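Local coordinates for protein nucleoporin NUP170 (Chaetomium thermophilum, PDB 5HAX) that probably serves as a scaffold component of the nuclear pore complex, with a beta-propeller domain followed by a helical region, at residues Arg186-Gly191 / Glu260-Val265; His308-Ala311 / Cys317-Phe320; Ser193-His198 / Thr250-His255. All blocks are in the same frame, centred on the assembly; numbering follows the deposited sequence.

Contact 1 of 3, residues Arg186-Gly191 / Glu260-Val265; sequences RIFLGG and EKLTKV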
loop_
_atom_site.group_PDB
_atom_site.type_symbol
_atom_site.label_atom_id
_atom_site.label_comp_id
_atom_site.label_asym_id
_atom_site.label_seq_id
_atom_site.Cartn_x
_atom_site.Cartn_y
_atom_site.Cartn_z
ATOM N N ARG A 186 20.040 -3.489 7.418
ATOM C CA ARG A 186 21.228 -3.290 6.598
ATOM C C ARG A 186 21.158 -1.936 5.901
ATOM O O ARG A 186 20.101 -1.533 5.412
ATOM C CB ARG A 186 21.361 -4.411 5.566
ATOM C CG ARG A 186 21.487 -5.800 6.171
ATOM C CD ARG A 186 21.707 -6.860 5.102
ATOM N NE ARG A 186 23.041 -6.780 4.516
ATOM C CZ ARG A 186 23.523 -7.642 3.623
ATOM N NH1 ARG A 186 22.782 -8.658 3.205
ATOM N NH2 ARG A 186 24.751 -7.488 3.148
ATOM N N ILE A 187 22.293 -1.238 5.852
ATOM C CA ILE A 187 22.377 0.128 5.334
ATOM C C ILE A 187 23.302 0.128 4.123
ATOM O O ILE A 187 24.488 -0.201 4.244
ATOM C CB ILE A 187 22.888 1.106 6.407
ATOM C CG1 ILE A 187 21.941 1.120 7.613
ATOM C CG2 ILE A 187 23.035 2.507 5.827
ATOM C CD1 ILE A 187 22.483 1.881 8.807
ATOM N N PHE A 188 22.768 0.521 2.965
ATOM C CA PHE A 188 23.521 0.589 1.719
ATOM C C PHE A 188 23.637 2.034 1.239
ATOM O O PHE A 188 22.714 2.836 1.410
ATOM C CB PHE A 188 22.860 -0.264 0.630
ATOM C CG PHE A 188 22.873 -1.741 0.919
ATOM C CD1 PHE A 188 24.035 -2.479 0.779
ATOM C CD2 PHE A 188 21.718 -2.392 1.321
ATOM C CE1 PHE A 188 24.049 -3.838 1.039
ATOM C CE2 PHE A 188 21.725 -3.753 1.583
ATOM C CZ PHE A 188 22.893 -4.475 1.441
ATOM N N LEU A 189 24.779 2.354 0.617
ATOM C CA LEU A 189 25.111 3.718 0.217
ATOM C C LEU A 189 25.573 3.768 -1.234
ATOM O O LEU A 189 26.209 2.837 -1.736
ATOM C CB LEU A 189 26.226 4.308 1.091
ATOM C CG LEU A 189 26.120 4.168 2.608
ATOM C CD1 LEU A 189 27.417 4.647 3.238
ATOM C CD2 LEU A 189 24.937 4.947 3.157
ATOM N N GLY A 190 25.270 4.889 -1.890
ATOM C CA GLY A 190 25.709 5.171 -3.248
ATOM C C GLY A 190 25.647 6.664 -3.488
ATOM O O GLY A 190 25.085 7.415 -2.688
ATOM N N GLY A 191 26.226 7.096 -4.601
ATOM C CA GLY A 191 26.275 8.519 -4.871
ATOM C C GLY A 191 26.652 8.868 -6.294
ATOM O O GLY A 191 26.532 8.053 -7.211
ATOM N N GLU A 260 25.794 -10.508 5.343
ATOM C CA GLU A 260 26.879 -9.560 5.139
ATOM C C GLU A 260 27.409 -9.559 3.712
ATOM O O GLU A 260 28.388 -8.855 3.438
ATOM C CB GLU A 260 28.037 -9.859 6.104
ATOM C CG GLU A 260 27.640 -9.862 7.572
ATOM C CD GLU A 260 28.824 -10.080 8.496
ATOM O OE1 GLU A 260 29.296 -9.095 9.103
ATOM O OE2 GLU A 260 29.281 -11.236 8.619
ATOM N N LYS A 261 26.795 -10.311 2.801
ATOM C CA LYS A 261 27.248 -10.413 1.422
ATOM C C LYS A 261 26.315 -9.652 0.487
ATOM O O LYS A 261 25.111 -9.533 0.737
ATOM C CB LYS A 261 27.329 -11.876 0.972
ATOM C CG LYS A 261 28.542 -12.629 1.498
ATOM C CD LYS A 261 28.208 -13.461 2.726
ATOM C CE LYS A 261 27.422 -14.713 2.359
ATOM N NZ LYS A 261 27.103 -15.545 3.554
ATOM N N LEU A 262 26.897 -9.140 -0.595
ATOM C CA LEU A 262 26.153 -8.502 -1.677
ATOM C C LEU A 262 26.863 -8.841 -2.978
ATOM O O LEU A 262 28.039 -8.507 -3.143
ATOM C CB LEU A 262 26.072 -6.983 -1.484
ATOM C CG LEU A 262 25.190 -6.231 -2.485
ATOM C CD1 LEU A 262 23.720 -6.498 -2.198
ATOM C CD2 LEU A 262 25.487 -4.734 -2.467
ATOM N N THR A 263 26.157 -9.503 -3.893
ATOM C CA THR A 263 26.732 -9.981 -5.144
ATOM C C THR A 263 25.973 -9.389 -6.321
ATOM O O THR A 263 24.746 -9.501 -6.390
ATOM C CB THR A 263 26.687 -11.513 -5.217
ATOM O OG1 THR A 263 27.322 -12.071 -4.059
ATOM C CG2 THR A 263 27.391 -12.012 -6.473
ATOM N N LYS A 264 26.704 -8.771 -7.247
ATOM C CA LYS A 264 26.097 -8.314 -8.490
ATOM C C LYS A 264 25.765 -9.519 -9.359
ATOM O O LYS A 264 26.629 -10.360 -9.623
ATOM C CB LYS A 264 27.034 -7.366 -9.239
ATOM C CG LYS A 264 26.318 -6.469 -10.253
ATOM C CD LYS A 264 27.156 -6.196 -11.501
ATOM C CE LYS A 264 28.502 -5.576 -11.172
ATOM N NZ LYS A 264 29.261 -5.235 -12.407
ATOM N N VAL A 265 24.510 -9.606 -9.794
ATOM C CA VAL A 265 24.034 -10.761 -10.544
ATOM C C VAL A 265 23.476 -10.398 -11.913
ATOM O O VAL A 265 23.391 -11.283 -12.781
ATOM C CB VAL A 265 22.980 -11.546 -9.735
ATOM C CG1 VAL A 265 23.632 -12.245 -8.549
ATOM C CG2 VAL A 265 21.860 -10.624 -9.268
#
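The guanidinium group of Arg-186 is gripped from several sides where two neighbouring blades of the beta-propeller meet. Its NH2 donates to the backbone O of Lys-261, at 3.2 Å and with an N-H...O angle of 158°. The acceptor lies almost in the guanidinium plane, yet the nitrogen sits well above the plane of the Lys-261 carbonyl, so the bond is reasonably straight for the donor but not directed at a lone pair. Within its own blade, NE of the same arginine forms a salt bridge with OE2 of Glu-199 on the adjacent strand. The charge is thus shared between an acidic side chain on one blade and a peptide carbonyl on the next.

The two flat sides of the group are occupied as well. Phe-188, two residues on and within strand 187-190, places CZ about 3.6 Å above the plane of the Arg-186 guanidinium, near its rim. On the opposite face the backbone N of Glu-260 lies 3.7 Å from that plane, again offset. A bend at chi3 (72°) turns the head of the arginine away from an extended course, letting it lie between the ring and the Glu-260 backbone. Partners in plane and over both faces should limit its rotation.

Beside the arginine the contact is apolar. Leu-262, with CG opposite the backbone N (chi1 -174°), reaches toward strand 187-190 and meets Phe-188 obliquely. It also packs on Met-256, His-218 and Tyr-254, which places it in the seam between the sheets. The backbones themselves remain well apart, the CA atoms of Phe-188 and Leu-262 being 10.1 Å from each other, and the gap is spanned by one methyl-to-ring touch: Leu-262 CD2 to Phe-188 CE1, 3.9 Å.

Contact 2 of 3, residues His308-Ala311 / Cys317-Phe320; sequences HLMA and CRLF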
loop_
_atom_site.group_PDB
_atom_site.type_symbol
_atom_site.label_atom_id
_atom_site.label_comp_id
_atom_site.label_asym_id
_atom_site.label_seq_id
_atom_site.Cartn_x
_atom_site.Cartn_y
_atom_site.Cartn_z
ATOM N N HIS A 308 9.682 -8.041 -11.936
ATOM C CA HIS A 308 10.464 -7.616 -10.782
ATOM C C HIS A 308 10.538 -6.107 -10.612
ATOM O O HIS A 308 10.742 -5.635 -9.488
ATOM C CB HIS A 308 11.900 -8.143 -10.894
ATOM C CG HIS A 308 12.066 -9.573 -10.481
ATOM N ND1 HIS A 308 11.316 -10.598 -11.016
ATOM C CD2 HIS A 308 12.917 -10.151 -9.600
ATOM C CE1 HIS A 308 11.690 -11.743 -10.473
ATOM N NE2 HIS A 308 12.662 -11.499 -9.612
ATOM N N LEU A 309 10.390 -5.334 -11.687
ATOM C CA LEU A 309 10.851 -3.954 -11.668
ATOM C C LEU A 309 10.089 -3.129 -12.694
ATOM O O LEU A 309 9.829 -3.596 -13.805
ATOM C CB LEU A 309 12.355 -3.905 -11.962
ATOM C CG LEU A 309 13.100 -2.600 -11.713
ATOM C CD1 LEU A 309 13.150 -2.296 -10.225
ATOM C CD2 LEU A 309 14.499 -2.693 -12.300
ATOM N N MET A 310 9.743 -1.901 -12.311
ATOM C CA MET A 310 9.239 -0.896 -13.236
ATOM C C MET A 310 10.308 0.166 -13.447
ATOM O O MET A 310 10.967 0.595 -12.495
ATOM C CB MET A 310 7.958 -0.235 -12.718
ATOM C CG MET A 310 7.248 0.609 -13.772
ATOM S SD MET A 310 6.014 1.740 -13.097
ATOM C CE MET A 310 7.066 2.991 -12.364
ATOM N N ALA A 311 10.474 0.588 -14.697
ATOM C CA ALA A 311 11.411 1.643 -15.060
ATOM C C ALA A 311 10.656 2.713 -15.831
ATOM O O ALA A 311 9.901 2.398 -16.757
ATOM C CB ALA A 311 12.573 1.095 -15.894
ATOM N N CYS A 317 7.095 6.559 -20.498
ATOM C CA CYS A 317 6.820 5.143 -20.692
ATOM C C CYS A 317 7.202 4.368 -19.441
ATOM O O CYS A 317 8.280 4.577 -18.876
ATOM C CB CYS A 317 7.592 4.604 -21.894
ATOM S SG CYS A 317 7.147 5.371 -23.465
ATOM N N ARG A 318 6.315 3.477 -19.009
ATOM C CA ARG A 318 6.579 2.577 -17.894
ATOM C C ARG A 318 7.035 1.240 -18.467
ATOM O O ARG A 318 6.252 0.533 -19.110
ATOM C CB ARG A 318 5.341 2.417 -17.014
ATOM C CG ARG A 318 5.139 3.552 -16.021
ATOM C CD ARG A 318 3.790 3.454 -15.324
ATOM N NE ARG A 318 2.713 4.017 -16.135
ATOM C CZ ARG A 318 1.419 3.869 -15.871
ATOM N NH1 ARG A 318 0.515 4.429 -16.663
ATOM N NH2 ARG A 318 1.026 3.165 -14.817
ATOM N N LEU A 319 8.304 0.904 -18.239
ATOM C CA LEU A 319 8.896 -0.346 -18.697
ATOM C C LEU A 319 8.840 -1.358 -17.558
ATOM O O LEU A 319 9.402 -1.116 -16.486
ATOM C CB LEU A 319 10.344 -0.131 -19.141
ATOM C CG LEU A 319 10.644 1.106 -19.991
ATOM C CD1 LEU A 319 12.139 1.201 -20.271
ATOM C CD2 LEU A 319 9.855 1.079 -21.288
ATOM N N PHE A 320 8.178 -2.486 -17.796
ATOM C CA PHE A 320 8.045 -3.543 -16.799
ATOM C C PHE A 320 8.966 -4.698 -17.173
ATOM O O PHE A 320 8.805 -5.308 -18.236
ATOM C CB PHE A 320 6.594 -4.008 -16.696
ATOM C CG PHE A 320 5.693 -2.999 -16.050
ATOM C CD1 PHE A 320 5.452 -3.042 -14.686
ATOM C CD2 PHE A 320 5.107 -1.995 -16.801
ATOM C CE1 PHE A 320 4.630 -2.110 -14.084
ATOM C CE2 PHE A 320 4.284 -1.058 -16.206
ATOM C CZ PHE A 320 4.047 -1.115 -14.844
#
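Ala-311 and Leu-319 satisfy each other's backbone in the beta hairpin of strands 307-313 and 318-324, neighbouring inner strands of one propeller blade. Ala-311 N donates to Leu-319 O at 2.7 Å, and Leu-319 N returns a nearly linear bond (171°) to Ala-311 O at 2.6 Å. Both donors lie in the plane of the carbonyl they meet. Each oxygen also receives a CA-H contact: Met-310 CA approaches Leu-319 O to 3.3 Å, and Arg-318 CA lies close to Ala-311 O.

Met-310 and Phe-320 form the next, non-hydrogen-bonded pair. Backbone groups turned outward serve the flanking strands 293-298 and 341-348: Met-310 bonds with Ser-297, Arg-318 with Lys-348. Further along, His-308 and Leu-309 both face Leu-321 in a classic beta bulge. Cys-317 N is taken up by OG1 of Thr-313, near the turn.

The face carrying Met-310 and Phe-320 is held by softer contacts. With CG opposite its backbone N (chi1 -168°), Met-310 runs alongside the phenylalanine and lays that CG over one face of the ring, 3.9 Å from the Phe-320 centroid, as a CH-pi contact. Its sulfur stands obliquely to the ring, a Met-aromatic contact, and SD also meets CG of Arg-318 at 3.5 Å. Only the aliphatic part of the arginine is used here; the guanidinium leads away, and NH1 forms a salt bridge with Glu-427 of the adjoining blade. On the other face, the CB atoms of Ala-311 and Leu-319 come within 4.1 Å.

All the touching residues are buried, and between the two segments the hydrogen bonds are all peptide to peptide. The hairpin is therefore probably fixed in register by its peptides, while the thioether and ring fill its side by dispersion.

Contact 3 of 3, residues Ser193-His198 / Thr250-His255; sequences SDTDIH and TIRTYH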
loop_
_atom_site.group_PDB
_atom_site.type_symbol
_atom_site.label_atom_id
_atom_site.label_comp_id
_atom_site.label_asym_id
_atom_site.label_seq_id
_atom_site.Cartn_x
_atom_site.Cartn_y
_atom_site.Cartn_z
ATOM N N SER A 193 29.660 9.964 -7.487
ATOM C CA SER A 193 31.066 9.841 -7.858
ATOM C C SER A 193 31.323 8.654 -8.774
ATOM O O SER A 193 32.199 8.726 -9.644
ATOM C CB SER A 193 31.935 9.694 -6.606
ATOM O OG SER A 193 31.906 10.866 -5.813
ATOM N N ASP A 194 30.580 7.572 -8.593
ATOM C CA ASP A 194 30.813 6.312 -9.287
ATOM C C ASP A 194 29.579 5.447 -9.055
ATOM O O ASP A 194 28.600 5.888 -8.446
ATOM C CB ASP A 194 32.090 5.633 -8.791
ATOM C CG ASP A 194 32.168 5.576 -7.279
ATOM O OD1 ASP A 194 33.052 6.244 -6.699
ATOM O OD2 ASP A 194 31.337 4.877 -6.667
ATOM N N THR A 195 29.633 4.211 -9.545
ATOM C CA THR A 195 28.533 3.266 -9.400
ATOM C C THR A 195 28.745 2.284 -8.255
ATOM O O THR A 195 27.969 1.332 -8.120
ATOM C CB THR A 195 28.319 2.491 -10.703
ATOM O OG1 THR A 195 29.479 1.700 -10.994
ATOM C CG2 THR A 195 28.045 3.436 -11.862
ATOM N N ASP A 196 29.767 2.491 -7.426
ATOM C CA ASP A 196 30.039 1.562 -6.338
ATOM C C ASP A 196 28.943 1.629 -5.284
ATOM O O ASP A 196 28.357 2.684 -5.027
ATOM C CB ASP A 196 31.381 1.866 -5.673
ATOM C CG ASP A 196 32.556 1.681 -6.605
ATOM O OD1 ASP A 196 32.376 1.112 -7.701
ATOM O OD2 ASP A 196 33.668 2.099 -6.223
ATOM N N ILE A 197 28.687 0.486 -4.652
ATOM C CA ILE A 197 27.731 0.377 -3.558
ATOM C C ILE A 197 28.491 -0.024 -2.303
ATOM O O ILE A 197 29.219 -1.024 -2.305
ATOM C CB ILE A 197 26.616 -0.633 -3.880
ATOM C CG1 ILE A 197 25.717 -0.051 -4.975
ATOM C CG2 ILE A 197 25.790 -0.951 -2.629
ATOM C CD1 ILE A 197 24.699 -1.011 -5.506
ATOM N N HIS A 198 28.323 0.759 -1.244
ATOM C CA HIS A 198 28.929 0.490 0.049
ATOM C C HIS A 198 27.858 0.043 1.032
ATOM O O HIS A 198 26.664 0.283 0.837
ATOM C CB HIS A 198 29.644 1.731 0.596
ATOM C CG HIS A 198 30.739 2.243 -0.287
ATOM N ND1 HIS A 198 30.500 3.054 -1.376
ATOM C CD2 HIS A 198 32.080 2.066 -0.237
ATOM C CE1 HIS A 198 31.646 3.353 -1.959
ATOM N NE2 HIS A 198 32.622 2.765 -1.288
ATOM N N THR A 250 21.711 2.537 -16.956
ATOM C CA THR A 250 22.045 1.137 -16.715
ATOM C C THR A 250 21.404 0.666 -15.416
ATOM O O THR A 250 21.485 1.350 -14.390
ATOM C CB THR A 250 23.561 0.950 -16.644
ATOM O OG1 THR A 250 24.141 1.256 -17.917
ATOM C CG2 THR A 250 23.916 -0.490 -16.264
ATOM N N ILE A 251 20.785 -0.512 -15.462
ATOM C CA ILE A 251 20.126 -1.121 -14.310
ATOM C C ILE A 251 20.997 -2.274 -13.831
ATOM O O ILE A 251 21.255 -3.220 -14.584
ATOM C CB ILE A 251 18.716 -1.621 -14.658
ATOM C CG1 ILE A 251 17.845 -0.472 -15.173
ATOM C CG2 ILE A 251 18.072 -2.284 -13.444
ATOM C CD1 ILE A 251 16.498 -0.922 -15.708
ATOM N N ARG A 252 21.438 -2.201 -12.578
ATOM C CA ARG A 252 22.228 -3.254 -11.957
ATOM C C ARG A 252 21.424 -3.899 -10.836
ATOM O O ARG A 252 20.771 -3.203 -10.053
ATOM C CB ARG A 252 23.546 -2.698 -11.411
ATOM C CG ARG A 252 24.505 -2.219 -12.494
ATOM C CD ARG A 252 25.743 -1.562 -11.900
ATOM N NE ARG A 252 26.774 -1.309 -12.905
ATOM C CZ ARG A 252 26.822 -0.232 -13.687
ATOM N NH1 ARG A 252 25.890 0.708 -13.599
ATOM N NH2 ARG A 252 27.807 -0.098 -14.565
ATOM N N THR A 253 21.461 -5.229 -10.777
ATOM C CA THR A 253 20.758 -6.005 -9.762
ATOM C C THR A 253 21.781 -6.708 -8.880
ATOM O O THR A 253 22.701 -7.357 -9.388
ATOM C CB THR A 253 19.821 -7.037 -10.397
ATOM O OG1 THR A 253 18.903 -6.377 -11.278
ATOM C CG2 THR A 253 19.037 -7.803 -9.326
ATOM N N TYR A 254 21.614 -6.572 -7.567
ATOM C CA TYR A 254 22.477 -7.203 -6.578
ATOM C C TYR A 254 21.634 -8.105 -5.689
ATOM O O TYR A 254 20.489 -7.773 -5.366
ATOM C CB TYR A 254 23.198 -6.157 -5.718
ATOM C CG TYR A 254 24.058 -5.187 -6.496
ATOM C CD1 TYR A 254 23.491 -4.122 -7.181
ATOM C CD2 TYR A 254 25.437 -5.329 -6.533
ATOM C CE1 TYR A 254 24.272 -3.230 -7.891
ATOM C CE2 TYR A 254 26.229 -4.441 -7.239
ATOM C CZ TYR A 254 25.643 -3.393 -7.915
ATOM O OH TYR A 254 26.423 -2.506 -8.618
ATOM N N HIS A 255 22.200 -9.243 -5.292
ATOM C CA HIS A 255 21.509 -10.218 -4.456
ATOM C C HIS A 255 22.228 -10.338 -3.121
ATOM O O HIS A 255 23.460 -10.423 -3.079
ATOM C CB HIS A 255 21.438 -11.583 -5.143
ATOM C CG HIS A 255 20.774 -12.639 -4.314
ATOM N ND1 HIS A 255 21.456 -13.722 -3.802
ATOM C CD2 HIS A 255 19.491 -12.772 -3.902
ATOM C CE1 HIS A 255 20.620 -14.479 -3.115
ATOM N NE2 HIS A 255 19.422 -13.925 -3.158
HETATM O O HOH W 1 25.731 0.298 -8.874
#
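Segment 193-198 has an irregular backbone, the connection between strands 187-190 and 198-202 of one propeller blade, whereas 250-255 lies largely on strand 251-255 of the next. No direct hydrogen bond joins them; the closest CA atoms, those of Thr-195 and Arg-252, are 9.4 Å apart. The loop is shaped by an Asx turn, in which OD2 of Asp-194 accepts from Asp-196 N at 3.0 Å, on the anti side of the carboxylate.

Thr-195 within the turn and Ile-197 just after it point toward the strand. In Ile-197, CG1 anti to the carbonyl carbon (chi1 -70°) and CD1 extended beyond it (chi2 172°) carry the methyl out over one face of the Tyr-254 ring, 3.7 Å from its centroid, in a CH-pi contact. It sits off-centre, and CE1 of Tyr-254 is just 3.3 Å from this methyl, so the fit is tight.

Thr-195 crosses the arginine at about a right angle and lies over one face of the Arg-252 guanidinium, its CG2 coming within 3.9 Å of NH1. Thr-250 CG2 covers the opposite face, so the flat group is sandwiched between two threonines. Its charge is met by Glu-228 and Glu-267, which form salt bridges with NH2 and NE and probably hold the group's orientation.

A single water completes the junction: it donates to Thr-195 O at 2.6 Å and hydrogen-bonds with OH of Tyr-254 at 2.9 Å.

Contacts 1 and 3 are two parts of one seam between consecutive propeller blades, their centres 8 Å apart. Along the chain contact 3 is nested within the span that contact 1 closes. Probable backbone hydrogen bonds tie them together on both sides, Leu-189 N to His-198 O in one sheet and His-255 N to Thr-263 O in the other, each 2.8 Å. Contact 2 lies inside a later blade, its centre about 22 Å from that of contact 1 and 18 Å from that of contact 3. It reaches the seam's strand 251-255 through packing of Leu-309 CD2 on Ile-251 CG2 at 3.8 Å.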